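Local atomic coordinates of Glucose/sorbosone dehydrogenases (Escherichia coli K12, PDB entry 2G8S), a protein that is a beta-propeller protein of the glucose/sorbosone dehydrogenase family that carries bound calcium. Residues G39-W44 with A52-V57; L69-A74 with R81-S86; Q288-I293 with V303-G308; D298-V303 with D314-T319. All blocks are in the same frame, centred on the assembly; numbering follows the deposited sequence.

Contact 1 (G39-W44 with A52-V57)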
loop_
_atom_site.group_PDB
_atom_site.type_symbol
_atom_site.label_atom_id
_atom_site.label_comp_id
_atom_site.label_asym_id
_atom_site.label_seq_id
_atom_site.Cartn_x
_atom_site.Cartn_y
_atom_site.Cartn_z
ATOM N N GLY A 39 12.556 7.550 7.833
ATOM C CA GLY A 39 13.014 8.407 6.740
ATOM C C GLY A 39 14.210 7.954 5.923
ATOM O O GLY A 39 14.701 8.716 5.089
ATOM N N GLU A 40 14.653 6.717 6.135
ATOM C CA GLU A 40 15.819 6.176 5.434
ATOM C C GLU A 40 15.429 5.203 4.331
ATOM O O GLU A 40 14.555 4.349 4.535
ATOM C CB GLU A 40 16.726 5.439 6.407
ATOM C CG GLU A 40 17.395 6.362 7.415
ATOM C CD GLU A 40 18.186 5.625 8.473
ATOM O OE1 GLU A 40 18.182 4.373 8.506
ATOM O OE2 GLU A 40 18.814 6.314 9.297
ATOM N N LEU A 41 16.092 5.346 3.182
ATOM C CA LEU A 41 16.029 4.372 2.084
ATOM C C LEU A 41 17.354 3.617 2.067
ATOM O O LEU A 41 18.416 4.227 2.037
ATOM C CB LEU A 41 15.793 5.077 0.744
ATOM C CG LEU A 41 15.659 4.213 -0.524
ATOM C CD1 LEU A 41 14.410 3.327 -0.483
ATOM C CD2 LEU A 41 15.640 5.069 -1.777
ATOM N N ARG A 42 17.294 2.291 2.111
ATOM C CA ARG A 42 18.520 1.500 2.169
ATOM C C ARG A 42 18.487 0.392 1.131
ATOM O O ARG A 42 17.424 0.017 0.648
ATOM C CB ARG A 42 18.755 0.936 3.576
ATOM C CG ARG A 42 19.186 2.007 4.597
ATOM C CD ARG A 42 19.350 1.399 5.967
ATOM N NE ARG A 42 19.614 2.368 7.039
ATOM C CZ ARG A 42 20.737 2.415 7.756
ATOM N NH1 ARG A 42 21.736 1.566 7.512
ATOM N NH2 ARG A 42 20.857 3.308 8.729
ATOM N N HIS A 43 19.668 -0.085 0.763
ATOM C CA HIS A 43 19.818 -1.192 -0.176
ATOM C C HIS A 43 20.253 -2.436 0.587
ATOM O O HIS A 43 21.168 -2.367 1.423
ATOM C CB HIS A 43 20.871 -0.814 -1.225
ATOM C CG HIS A 43 21.313 -1.952 -2.096
ATOM N ND1 HIS A 43 22.620 -2.390 -2.143
ATOM C CD2 HIS A 43 20.624 -2.729 -2.966
ATOM C CE1 HIS A 43 22.718 -3.387 -3.007
ATOM N NE2 HIS A 43 21.520 -3.617 -3.517
ATOM N N TRP A 44 19.583 -3.557 0.328
ATOM C CA TRP A 44 20.003 -4.848 0.862
ATOM C C TRP A 44 20.385 -5.778 -0.282
ATOM O O TRP A 44 19.701 -5.818 -1.301
ATOM C CB TRP A 44 18.894 -5.494 1.705
ATOM C CG TRP A 44 19.352 -6.786 2.315
ATOM C CD1 TRP A 44 19.965 -6.942 3.524
ATOM C CD2 TRP A 44 19.278 -8.095 1.727
ATOM N NE1 TRP A 44 20.277 -8.269 3.730
ATOM C CE2 TRP A 44 19.866 -8.995 2.645
ATOM C CE3 TRP A 44 18.768 -8.594 0.519
ATOM C CZ2 TRP A 44 19.957 -10.367 2.396
ATOM C CZ3 TRP A 44 18.869 -9.962 0.268
ATOM C CH2 TRP A 44 19.460 -10.829 1.207
ATOM N N ALA A 52 24.254 1.835 4.084
ATOM C CA ALA A 52 23.932 3.117 4.711
ATOM C C ALA A 52 22.760 3.750 3.953
ATOM O O ALA A 52 22.467 3.368 2.810
ATOM C CB ALA A 52 25.145 4.040 4.674
ATOM N N PRO A 53 22.080 4.725 4.581
ATOM C CA PRO A 53 20.988 5.391 3.875
ATOM C C PRO A 53 21.452 6.022 2.573
ATOM O O PRO A 53 22.536 6.613 2.518
ATOM C CB PRO A 53 20.554 6.483 4.863
ATOM C CG PRO A 53 20.924 5.930 6.190
ATOM C CD PRO A 53 22.238 5.243 5.951
ATOM N N LEU A 54 20.645 5.892 1.523
ATOM C CA LEU A 54 20.955 6.558 0.265
ATOM C C LEU A 54 20.740 8.053 0.425
ATOM O O LEU A 54 19.907 8.489 1.223
ATOM C CB LEU A 54 20.064 6.045 -0.870
ATOM C CG LEU A 54 20.476 4.752 -1.574
ATOM C CD1 LEU A 54 20.377 3.536 -0.666
ATOM C CD2 LEU A 54 19.625 4.552 -2.808
ATOM N N SER A 55 21.507 8.839 -0.317
ATOM C CA SER A 55 21.320 10.285 -0.315
ATOM C C SER A 55 20.276 10.676 -1.360
ATOM O O SER A 55 19.960 9.882 -2.264
ATOM C CB SER A 55 22.636 10.986 -0.616
ATOM O OG SER A 55 22.897 10.909 -2.001
ATOM N N GLY A 56 19.734 11.892 -1.236
ATOM C CA GLY A 56 18.752 12.420 -2.187
ATOM C C GLY A 56 17.298 12.072 -1.922
ATOM O O GLY A 56 16.433 12.321 -2.764
ATOM N N VAL A 57 17.034 11.509 -0.744
ATOM C CA VAL A 57 15.689 11.082 -0.349
ATOM C C VAL A 57 14.978 12.288 0.285
ATOM O O VAL A 57 15.609 13.031 1.033
ATOM C CB VAL A 57 15.776 9.898 0.652
ATOM C CG1 VAL A 57 14.408 9.484 1.191
ATOM C CG2 VAL A 57 16.474 8.705 -0.006
HETATM O O HOH W 1 17.960 7.551 2.968
#
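Residues 39-44 lie on strand 40-45 of a four-stranded antiparallel sheet, one blade of a beta-propeller. The segment 52-57 is the loop that leaves short strand 49-50 and runs back beside strand 40-45. One direct backbone bond joins them: Leu54 N gives its hydrogen to Leu41 O at 2.8 Å, nearly straight and almost along the C=O axis. A water beside this bond accepts from Leu41 N and donates to Leu54 O, so it fills the next rung.

From CB the Arg42 chain places CG anti to its own carbonyl carbon, next to the backbone N (chi1 -72°). CG passes alongside Pro53 CA. The chain then runs extended to NE, and one face of the guanidinium covers Pro53 CD and CG. Pro53 CD sits 3.6 Å above the guanidinium plane, over its centre. At the tip, NH1 reaches Ala52 CA and also bonds to Ser51 O, while NH2 rests on Pro53 CG. NE and NH2 both donate side-on to one oxygen, Glu40 OE1, in a salt bridge that meets OE1 from above the carboxylate plane. This helps to fix the rotation of the group. Glu40 itself runs next to Pro53, with CD 3.6 Å from Pro53 CG, so the proline ring packs against both charged partners.

On the buried side, Leu41 points CG anti to its backbone N (chi1 -178°). Its CD2 meets Leu54 CD2 obliquely, and its CB takes Val57 CG2 at 3.8 Å. Leu54 CD1 lies 3.4 Å from Leu41 O and also nears Arg42 CA.

Contact 2 (L69-A74 with R81-S86). With EDO (1,2-ethanediol), chain J.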
loop_
_atom_site.group_PDB
_atom_site.type_symbol
_atom_site.label_atom_id
_atom_site.label_comp_id
_atom_site.label_asym_id
_atom_site.label_seq_id
_atom_site.Cartn_x
_atom_site.Cartn_y
_atom_site.Cartn_z
ATOM N N LEU A 69 7.227 6.112 3.057
ATOM C CA LEU A 69 6.264 5.039 2.829
ATOM C C LEU A 69 6.682 4.134 1.666
ATOM O O LEU A 69 7.564 3.300 1.847
ATOM C CB LEU A 69 4.838 5.602 2.700
ATOM C CG LEU A 69 4.391 6.432 3.927
ATOM C CD1 LEU A 69 3.067 7.132 3.631
ATOM C CD2 LEU A 69 4.319 5.614 5.221
ATOM N N ASP A 70 6.077 4.277 0.490
ATOM C CA ASP A 70 6.339 3.298 -0.570
ATOM C C ASP A 70 7.608 3.590 -1.354
ATOM O O ASP A 70 8.034 4.739 -1.461
ATOM C CB ASP A 70 5.152 3.191 -1.531
ATOM C CG ASP A 70 4.903 1.760 -1.999
ATOM O OD1 ASP A 70 5.758 0.881 -1.749
ATOM O OD2 ASP A 70 3.836 1.519 -2.597
ATOM N N VAL A 71 8.203 2.532 -1.908
ATOM C CA VAL A 71 9.242 2.673 -2.914
ATOM C C VAL A 71 8.880 1.727 -4.049
ATOM O O VAL A 71 8.658 0.539 -3.812
ATOM C CB VAL A 71 10.661 2.358 -2.359
ATOM C CG1 VAL A 71 10.735 0.980 -1.689
ATOM C CG2 VAL A 71 11.690 2.457 -3.470
ATOM N N VAL A 72 8.790 2.263 -5.265
ATOM C CA VAL A 72 8.391 1.467 -6.429
ATOM C C VAL A 72 9.234 1.872 -7.636
ATOM O O VAL A 72 9.424 3.057 -7.884
ATOM C CB VAL A 72 6.868 1.647 -6.760
ATOM C CG1 VAL A 72 6.465 0.804 -7.971
ATOM C CG2 VAL A 72 5.996 1.307 -5.546
ATOM N N LEU A 73 9.727 0.896 -8.392
ATOM C CA LEU A 73 10.479 1.205 -9.607
ATOM C C LEU A 73 9.519 1.605 -10.716
ATOM O O LEU A 73 8.433 1.034 -10.831
ATOM C CB LEU A 73 11.310 0.003 -10.062
ATOM C CG LEU A 73 12.198 -0.733 -9.067
ATOM C CD1 LEU A 73 13.112 -1.650 -9.855
ATOM C CD2 LEU A 73 13.015 0.199 -8.205
ATOM N N ALA A 74 9.902 2.589 -11.532
ATOM C CA ALA A 74 9.107 2.927 -12.718
ATOM C C ALA A 74 9.078 1.725 -13.670
ATOM O O ALA A 74 10.006 0.909 -13.665
ATOM C CB ALA A 74 9.692 4.148 -13.420
ATOM N N ARG A 81 16.020 4.207 -14.930
ATOM C CA ARG A 81 16.411 4.042 -13.523
ATOM C C ARG A 81 15.571 4.883 -12.556
ATOM O O ARG A 81 16.007 5.185 -11.442
ATOM C CB ARG A 81 17.915 4.290 -13.322
ATOM C CG ARG A 81 18.767 3.268 -14.075
ATOM C CD ARG A 81 20.227 3.318 -13.666
ATOM N NE ARG A 81 20.446 2.933 -12.274
ATOM C CZ ARG A 81 20.492 1.678 -11.824
ATOM N NH1 ARG A 81 20.320 0.650 -12.649
ATOM N NH2 ARG A 81 20.712 1.453 -10.536
ATOM N N ARG A 82 14.355 5.221 -12.982
ATOM C CA ARG A 82 13.470 6.044 -12.175
ATOM C C ARG A 82 12.841 5.242 -11.045
ATOM O O ARG A 82 12.329 4.138 -11.260
ATOM C CB ARG A 82 12.406 6.687 -13.056
ATOM C CG ARG A 82 11.437 7.573 -12.298
ATOM C CD ARG A 82 10.410 8.135 -13.239
ATOM N NE ARG A 82 10.983 9.130 -14.148
ATOM C CZ ARG A 82 10.294 9.776 -15.084
ATOM N NH1 ARG A 82 9.005 9.510 -15.263
ATOM N NH2 ARG A 82 10.902 10.674 -15.853
ATOM N N ILE A 83 12.900 5.800 -9.836
ATOM C CA ILE A 83 12.207 5.217 -8.692
ATOM C C ILE A 83 11.261 6.245 -8.090
ATOM O O ILE A 83 11.560 7.442 -8.073
ATOM C CB ILE A 83 13.163 4.606 -7.628
ATOM C CG1 ILE A 83 13.917 5.674 -6.844
ATOM C CG2 ILE A 83 14.107 3.596 -8.269
ATOM C CD1 ILE A 83 14.475 5.151 -5.509
ATOM N N TRP A 84 10.097 5.762 -7.667
ATOM C CA TRP A 84 9.065 6.594 -7.063
ATOM C C TRP A 84 9.002 6.351 -5.564
ATOM O O TRP A 84 9.157 5.212 -5.104
ATOM C CB TRP A 84 7.700 6.267 -7.683
ATOM C CG TRP A 84 7.519 6.758 -9.091
ATOM C CD1 TRP A 84 8.134 6.287 -10.227
ATOM C CD2 TRP A 84 6.666 7.828 -9.511
ATOM N NE1 TRP A 84 7.709 7.003 -11.330
ATOM C CE2 TRP A 84 6.806 7.954 -10.919
ATOM C CE3 TRP A 84 5.786 8.691 -8.836
ATOM C CZ2 TRP A 84 6.083 8.907 -11.662
ATOM C CZ3 TRP A 84 5.082 9.643 -9.567
ATOM C CH2 TRP A 84 5.232 9.742 -10.966
ATOM N N LEU A 85 8.768 7.418 -4.801
ATOM C CA LEU A 85 8.598 7.314 -3.349
ATOM C C LEU A 85 7.339 8.053 -2.919
ATOM O O LEU A 85 6.969 9.076 -3.515
ATOM C CB LEU A 85 9.788 7.923 -2.592
ATOM C CG LEU A 85 11.190 7.358 -2.856
ATOM C CD1 LEU A 85 12.282 8.232 -2.235
ATOM C CD2 LEU A 85 11.296 5.930 -2.312
ATOM N N SER A 86 6.682 7.536 -1.883
ATOM C CA SER A 86 5.634 8.292 -1.221
ATOM C C SER A 86 6.009 8.506 0.240
ATOM O O SER A 86 6.778 7.744 0.817
ATOM C CB SER A 86 4.284 7.576 -1.328
ATOM O OG SER A 86 4.286 6.344 -0.622
HETATM C C1 EDO J . 20.280 -2.136 -10.260
HETATM O O1 EDO J . 21.391 -1.240 -10.358
HETATM C C2 EDO J . 20.247 -3.044 -11.482
HETATM O O2 EDO J . 20.116 -2.256 -12.673
#
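Backbone hydrogen bonds carry this pairing. Val72 and Trp84 form a hydrogen-bonded pair: Trp84 N reaches Val72 O at 2.8 Å, nearly along the C=O axis, and Val72 N returns a bond to Trp84 O. Ala74 N bonds to Arg82 O and Ser86 N to Asp70 O, in both cases with the donor above the carbonyl plane.

A side-chain hydroxyl takes part at one end. Leu69 N bonds to Ser86 O, while Asp70 N turns to Ser86 OG at 3.0 Å. Ser86 OG stands between its own N and carbonyl carbon (chi1 65°), which brings it to the N-H of Asp70; it also bonds to Gly133 O. Leu69 and Asp70 thus both face Ser86 in a classic beta bulge. Antiparallel strands 68-73 and 82-90, joined through the short helix 77-80, are neighbours in one propeller blade. Asp70 OD2 forms a salt bridge with Arg134 NE and accepts from Leu135 N.

Apolar contacts lie on both sides of the pair. On one, Leu85 CD2 lies beside Val71 CB at 3.6 Å, and Leu73 CD2 crosses Ile83 CG2 obliquely at 3.6 Å. On the Trp84 side, Ala74 CB meets the indole edge at CD1 and NE1. It also touches Arg82 CB at 3.7 Å.

A 1,2-ethanediol molecule sits at the edge of the Arg81 guanidinium, where NH2 bonds to its O1 at 2.8 Å and NH1 to its O2.

Contact 3 (Q288-I293 with V303-G308). With EDO (1,2-ethanediol), chain G; EDO (1,2-ethanediol), chain P.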
loop_
_atom_site.group_PDB
_atom_site.type_symbol
_atom_site.label_atom_id
_atom_site.label_comp_id
_atom_site.label_asym_id
_atom_site.label_seq_id
_atom_site.Cartn_x
_atom_site.Cartn_y
_atom_site.Cartn_z
ATOM N N GLN A 288 0.172 -21.350 -6.304
ATOM C CA GLN A 288 -0.486 -20.776 -7.474
ATOM C C GLN A 288 -1.927 -20.368 -7.152
ATOM O O GLN A 288 -2.620 -21.046 -6.394
ATOM C CB GLN A 288 -0.488 -21.773 -8.632
ATOM C CG GLN A 288 0.802 -21.722 -9.456
ATOM C CD GLN A 288 0.811 -20.578 -10.463
ATOM O OE1 GLN A 288 0.059 -19.610 -10.329
ATOM N NE2 GLN A 288 1.669 -20.683 -11.479
ATOM N N GLN A 289 -2.359 -19.245 -7.724
ATOM C CA GLN A 289 -3.735 -18.746 -7.555
ATOM C C GLN A 289 -4.038 -18.353 -6.116
ATOM O O GLN A 289 -5.168 -18.504 -5.637
ATOM C CB GLN A 289 -4.777 -19.742 -8.105
ATOM C CG GLN A 289 -4.520 -20.071 -9.566
ATOM C CD GLN A 289 -5.630 -20.878 -10.224
ATOM O OE1 GLN A 289 -6.586 -21.325 -9.575
ATOM N NE2 GLN A 289 -5.500 -21.069 -11.532
ATOM N N LYS A 290 -3.011 -17.875 -5.415
ATOM C CA LYS A 290 -3.171 -17.395 -4.040
ATOM C C LYS A 290 -2.885 -15.905 -3.923
ATOM O O LYS A 290 -2.190 -15.318 -4.763
ATOM C CB LYS A 290 -2.252 -18.140 -3.071
ATOM C CG LYS A 290 -2.424 -19.643 -3.021
ATOM C CD LYS A 290 -3.783 -20.090 -2.561
ATOM C CE LYS A 290 -3.871 -21.613 -2.602
ATOM N NZ LYS A 290 -5.269 -22.024 -2.403
ATOM N N LEU A 291 -3.427 -15.313 -2.870
ATOM C CA LEU A 291 -3.164 -13.938 -2.500
ATOM C C LEU A 291 -2.735 -13.956 -1.035
ATOM O O LEU A 291 -3.430 -14.531 -0.188
ATOM C CB LEU A 291 -4.437 -13.109 -2.659
ATOM C CG LEU A 291 -4.483 -11.700 -2.068
ATOM C CD1 LEU A 291 -3.425 -10.804 -2.708
ATOM C CD2 LEU A 291 -5.890 -11.137 -2.276
ATOM N N PHE A 292 -1.599 -13.327 -0.743
ATOM C CA PHE A 292 -1.035 -13.298 0.603
ATOM C C PHE A 292 -1.153 -11.887 1.119
ATOM O O PHE A 292 -0.735 -10.954 0.438
ATOM C CB PHE A 292 0.439 -13.727 0.576
ATOM C CG PHE A 292 0.630 -15.164 0.192
ATOM C CD1 PHE A 292 0.687 -16.157 1.176
ATOM C CD2 PHE A 292 0.730 -15.528 -1.151
ATOM C CE1 PHE A 292 0.841 -17.489 0.841
ATOM C CE2 PHE A 292 0.893 -16.876 -1.506
ATOM C CZ PHE A 292 0.946 -17.857 -0.513
ATOM N N ILE A 293 -1.749 -11.735 2.303
ATOM C CA ILE A 293 -2.016 -10.415 2.882
ATOM C C ILE A 293 -1.434 -10.310 4.286
ATOM O O ILE A 293 -1.713 -11.145 5.152
ATOM C CB ILE A 293 -3.539 -10.107 2.941
ATOM C CG1 ILE A 293 -4.189 -10.349 1.573
ATOM C CG2 ILE A 293 -3.768 -8.679 3.438
ATOM C CD1 ILE A 293 -5.693 -10.024 1.526
ATOM N N VAL A 303 -3.486 -16.266 4.031
ATOM C CA VAL A 303 -3.360 -16.970 2.764
ATOM C C VAL A 303 -4.759 -17.127 2.191
ATOM O O VAL A 303 -5.634 -17.701 2.846
ATOM C CB VAL A 303 -2.734 -18.364 2.937
ATOM C CG1 VAL A 303 -2.496 -18.998 1.573
ATOM C CG2 VAL A 303 -1.435 -18.254 3.708
HETATM N N MSE A 304 -4.967 -16.605 0.983
HETATM C CA MSE A 304 -6.295 -16.639 0.385
HETATM C C MSE A 304 -6.279 -17.269 -0.988
HETATM O O MSE A 304 -5.289 -17.172 -1.713
HETATM C CB MSE A 304 -6.877 -15.231 0.308
HETATM C CG MSE A 304 -6.769 -14.472 1.616
HETATM SE SE MSE A 304 -7.712 -12.843 1.613
HETATM C CE MSE A 304 -9.515 -13.591 1.933
ATOM N N SER A 305 -7.384 -17.937 -1.325
ATOM C CA SER A 305 -7.569 -18.531 -2.648
ATOM C C SER A 305 -8.255 -17.497 -3.533
ATOM O O SER A 305 -9.305 -16.957 -3.158
ATOM C CB SER A 305 -8.458 -19.776 -2.551
ATOM O OG SER A 305 -7.758 -20.859 -1.974
ATOM N N VAL A 306 -7.656 -17.205 -4.687
ATOM C CA VAL A 306 -8.225 -16.238 -5.618
ATOM C C VAL A 306 -8.984 -17.002 -6.701
ATOM O O VAL A 306 -8.441 -17.931 -7.303
ATOM C CB VAL A 306 -7.131 -15.369 -6.283
ATOM C CG1 VAL A 306 -7.753 -14.355 -7.265
ATOM C CG2 VAL A 306 -6.325 -14.639 -5.222
ATOM N N ASN A 307 -10.231 -16.598 -6.933
ATOM C CA ASN A 307 -11.141 -17.313 -7.824
ATOM C C ASN A 307 -11.860 -16.277 -8.688
ATOM O O ASN A 307 -12.968 -15.847 -8.362
ATOM C CB ASN A 307 -12.130 -18.130 -6.971
ATOM C CG ASN A 307 -13.162 -18.890 -7.797
ATOM O OD1 ASN A 307 -12.927 -19.244 -8.954
ATOM N ND2 ASN A 307 -14.314 -19.165 -7.181
ATOM N N GLY A 308 -11.217 -15.845 -9.771
ATOM C CA GLY A 308 -11.742 -14.724 -10.561
ATOM C C GLY A 308 -11.802 -13.480 -9.692
ATOM O O GLY A 308 -10.782 -13.062 -9.120
HETATM C C1 EDO G . -6.469 -17.588 -11.130
HETATM O O1 EDO G . -6.875 -17.854 -12.476
HETATM C C2 EDO G . -7.678 -17.382 -10.235
HETATM O O2 EDO G . -8.517 -16.360 -10.775
HETATM C C1 EDO P . -3.896 -19.330 -14.099
HETATM O O1 EDO P . -3.241 -20.053 -13.046
HETATM C C2 EDO P . -5.008 -20.193 -14.686
HETATM O O2 EDO P . -4.436 -21.391 -15.211
HETATM O O HOH W 2 -8.511 -20.596 -6.984
#
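The tight part of this antiparallel pair lies around Leu291, Met304 and Phe292. Leu291 and Met304, a selenomethionine, form a hydrogen-bonded pair: Leu291 N bonds to Met304 O, and Met304 N to Leu291 O at 2.8 Å. Leu291 CG is anti to its backbone N (chi1 168°), and its CB takes Val306 CG2 at 3.5 Å. The Met304 chain is extended as far as SE and bends there (chi3 80°). SE meets Ile293 CD1 at 3.5 Å, and the two side chains cross obliquely. On the other face, Val303 lies beside Phe292 and points the same way. Both of its methyls, CG1 and CG2, touch Phe292 CE1 at 3.7 Å.

The looser side lies toward Gln289. Val306 N still holds Gln289 O at 3.0 Å in a nearly straight bond, but beyond it a water bridges the two segments. It donates to Val306 O and, weakly, to Gln289 OE1. Gln289 NE2 bonds to one 1,2-ethanediol and Gly308 N to a second, both probably from the crystallisation liquor. Lys290 folds back at chi2 (-62°), which brings NZ to Ser305 OG at 2.8 Å. Asp314 completes this polar group, with OD2 in a salt bridge to Lys290 NZ and OD1 bonded to Ser305 OG.

Strands 290-295 and 300-307 form a beta hairpin in the middle of a four-stranded blade. Strand 273-279 flanks the first and strand 310-317 the second. Trp212 and Ile224, from strands 210-216 and 222-225 of another sheet, pack on the face with Leu291 and Met304.

Contact 4 (D298-V303 with D314-T319)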
loop_
_atom_site.group_PDB
_atom_site.type_symbol
_atom_site.label_atom_id
_atom_site.label_comp_id
_atom_site.label_asym_id
_atom_site.label_seq_id
_atom_site.Cartn_x
_atom_site.Cartn_y
_atom_site.Cartn_z
ATOM N N ASP A 298 -3.166 -9.058 13.832
ATOM C CA ASP A 298 -3.103 -10.516 14.021
ATOM C C ASP A 298 -1.673 -11.064 13.989
ATOM O O ASP A 298 -1.441 -12.229 14.355
ATOM C CB ASP A 298 -3.953 -11.245 12.985
ATOM C CG ASP A 298 -5.444 -11.121 13.239
ATOM O OD1 ASP A 298 -5.867 -10.734 14.355
ATOM O OD2 ASP A 298 -6.202 -11.427 12.298
ATOM N N LYS A 299 -0.732 -10.234 13.530
ATOM C CA LYS A 299 0.690 -10.568 13.554
ATOM C C LYS A 299 0.975 -11.843 12.763
ATOM O O LYS A 299 1.625 -12.771 13.244
ATOM C CB LYS A 299 1.202 -10.680 15.003
ATOM C CG LYS A 299 1.034 -9.400 15.826
ATOM C CD LYS A 299 1.696 -9.496 17.200
ATOM C CE LYS A 299 1.451 -8.224 17.977
ATOM N NZ LYS A 299 2.086 -8.264 19.323
ATOM N N ASP A 300 0.467 -11.881 11.536
ATOM C CA ASP A 300 0.688 -13.014 10.643
ATOM C C ASP A 300 0.343 -12.642 9.204
ATOM O O ASP A 300 0.093 -11.472 8.916
ATOM C CB ASP A 300 -0.028 -14.293 11.129
ATOM C CG ASP A 300 -1.553 -14.166 11.223
ATOM O OD1 ASP A 300 -2.162 -13.265 10.606
ATOM O OD2 ASP A 300 -2.146 -15.027 11.923
ATOM N N VAL A 301 0.384 -13.632 8.317
ATOM C CA VAL A 301 0.013 -13.473 6.915
ATOM C C VAL A 301 -1.224 -14.313 6.610
ATOM O O VAL A 301 -1.311 -15.488 6.981
ATOM C CB VAL A 301 1.191 -13.841 5.976
ATOM C CG1 VAL A 301 0.726 -13.964 4.507
ATOM C CG2 VAL A 301 2.312 -12.803 6.119
ATOM N N ILE A 302 -2.192 -13.684 5.950
ATOM C CA ILE A 302 -3.402 -14.358 5.527
ATOM C C ILE A 302 -3.174 -14.976 4.157
ATOM O O ILE A 302 -2.730 -14.293 3.228
ATOM C CB ILE A 302 -4.588 -13.381 5.461
ATOM C CG1 ILE A 302 -4.639 -12.482 6.710
ATOM C CG2 ILE A 302 -5.895 -14.154 5.305
ATOM C CD1 ILE A 302 -5.650 -11.349 6.569
ATOM N N VAL A 303 -3.486 -16.266 4.031
ATOM C CA VAL A 303 -3.360 -16.970 2.764
ATOM C C VAL A 303 -4.759 -17.127 2.191
ATOM O O VAL A 303 -5.634 -17.701 2.846
ATOM C CB VAL A 303 -2.734 -18.364 2.937
ATOM C CG1 VAL A 303 -2.496 -18.998 1.573
ATOM C CG2 VAL A 303 -1.435 -18.254 3.708
ATOM N N ASP A 314 -7.889 -19.234 3.161
ATOM C CA ASP A 314 -7.397 -20.594 3.419
ATOM C C ASP A 314 -6.978 -20.759 4.872
ATOM O O ASP A 314 -7.204 -21.806 5.487
ATOM C CB ASP A 314 -6.168 -20.903 2.580
ATOM C CG ASP A 314 -6.436 -20.941 1.096
ATOM O OD1 ASP A 314 -7.581 -20.732 0.639
ATOM O OD2 ASP A 314 -5.443 -21.188 0.379
ATOM N N GLY A 315 -6.339 -19.728 5.408
ATOM C CA GLY A 315 -5.786 -19.789 6.753
ATOM C C GLY A 315 -4.667 -18.783 6.923
ATOM O O GLY A 315 -4.572 -17.821 6.164
ATOM N N ARG A 316 -3.841 -19.006 7.941
ATOM C CA ARG A 316 -2.787 -18.070 8.332
ATOM C C ARG A 316 -1.439 -18.755 8.396
ATOM O O ARG A 316 -1.349 -19.951 8.713
ATOM C CB ARG A 316 -3.084 -17.482 9.713
ATOM C CG ARG A 316 -4.453 -16.825 9.865
ATOM C CD ARG A 316 -4.618 -15.613 8.946
ATOM N NE ARG A 316 -5.909 -14.955 9.137
ATOM C CZ ARG A 316 -6.101 -13.839 9.834
ATOM N NH1 ARG A 316 -5.084 -13.221 10.428
ATOM N NH2 ARG A 316 -7.331 -13.329 9.935
ATOM N N ILE A 317 -0.393 -17.990 8.090
ATOM C CA ILE A 317 0.991 -18.430 8.262
ATOM C C ILE A 317 1.778 -17.368 9.041
ATOM O O ILE A 317 1.354 -16.216 9.128
ATOM C CB ILE A 317 1.673 -18.773 6.906
ATOM C CG1 ILE A 317 1.746 -17.545 5.991
ATOM C CG2 ILE A 317 0.955 -19.963 6.222
ATOM C CD1 ILE A 317 2.539 -17.758 4.694
ATOM N N LEU A 318 2.907 -17.774 9.624
ATOM C CA LEU A 318 3.782 -16.898 10.430
ATOM C C LEU A 318 3.227 -16.505 11.807
ATOM O O LEU A 318 3.881 -15.767 12.549
ATOM C CB LEU A 318 4.214 -15.642 9.646
ATOM C CG LEU A 318 4.859 -15.795 8.267
ATOM C CD1 LEU A 318 5.227 -14.442 7.693
ATOM C CD2 LEU A 318 6.075 -16.678 8.342
ATOM N N THR A 319 2.053 -17.021 12.171
ATOM C CA THR A 319 1.447 -16.662 13.454
ATOM C C THR A 319 2.349 -16.998 14.640
ATOM O O THR A 319 2.370 -16.266 15.631
ATOM C CB THR A 319 0.077 -17.341 13.656
ATOM O OG1 THR A 319 -0.674 -17.263 12.439
ATOM C CG2 THR A 319 -0.706 -16.655 14.768
HETATM O O HOH W 3 1.541 -13.793 15.746
#
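Arg316 bends at chi2 and lays its side chain along Ile302, both pointing the same way. Ile302 CG1 sits 3.5 Å above the guanidinium plane, toward its rim. Two carboxylates meet the edge of the same group. NH1 bonds to Asp298 OD2 at 2.8 Å, on the anti lone pair, and to Asp300 OD1 at 2.9 Å, on the syn lone pair. The Asp298 carboxylate is tilted 39° from the guanidinium plane and that of Asp300 71°. NE has a further salt bridge to Glu313, so three acidic side chains meet this arginine, whose charge probably favours their ionised form.

Asp300 CG stands between its backbone N and carbonyl carbon (chi1 61°). This directs OD2 to Thr319 OG1, which donates to its anti lone pair at 2.7 Å.

The opposite face is apolar. Val301 CB lies beside Ile317 CG1 at 3.7 Å, and Val301 CG2 beside Leu318 CD1. Val303 CG2 meets Ile317 CG2 at about a right angle between the side chains.

Val301 and Ile317 exchange two backbone bonds. Val303 O takes Asp314 N at 2.7 Å and, weakly, Gly315 N. That is a classic beta bulge in the antiparallel hairpin of strands 300-307 and 310-317, the outer hairpin of a propeller blade.

The contacts follow one another along the chain, except that the segments of contacts 3 and 4 alternate. Contacts 1 and 2 lie in neighbouring sheets with centres 12 Å apart. They touch through Leu41 with Ile83 and Val71, and through Val57 with Leu85, so apolar packing joins those two blades. Contacts 3 and 4 belong to a single sheet, with centres 13 Å apart. They share Val303 and strand 300-307, which pairs with 290-295 on one side and 310-317 on the other. Contacts 2 and 4 stand on opposite sides of the chain's centre, 28 Å apart between centres. The four contacts thus fall in three blades of one beta-propeller.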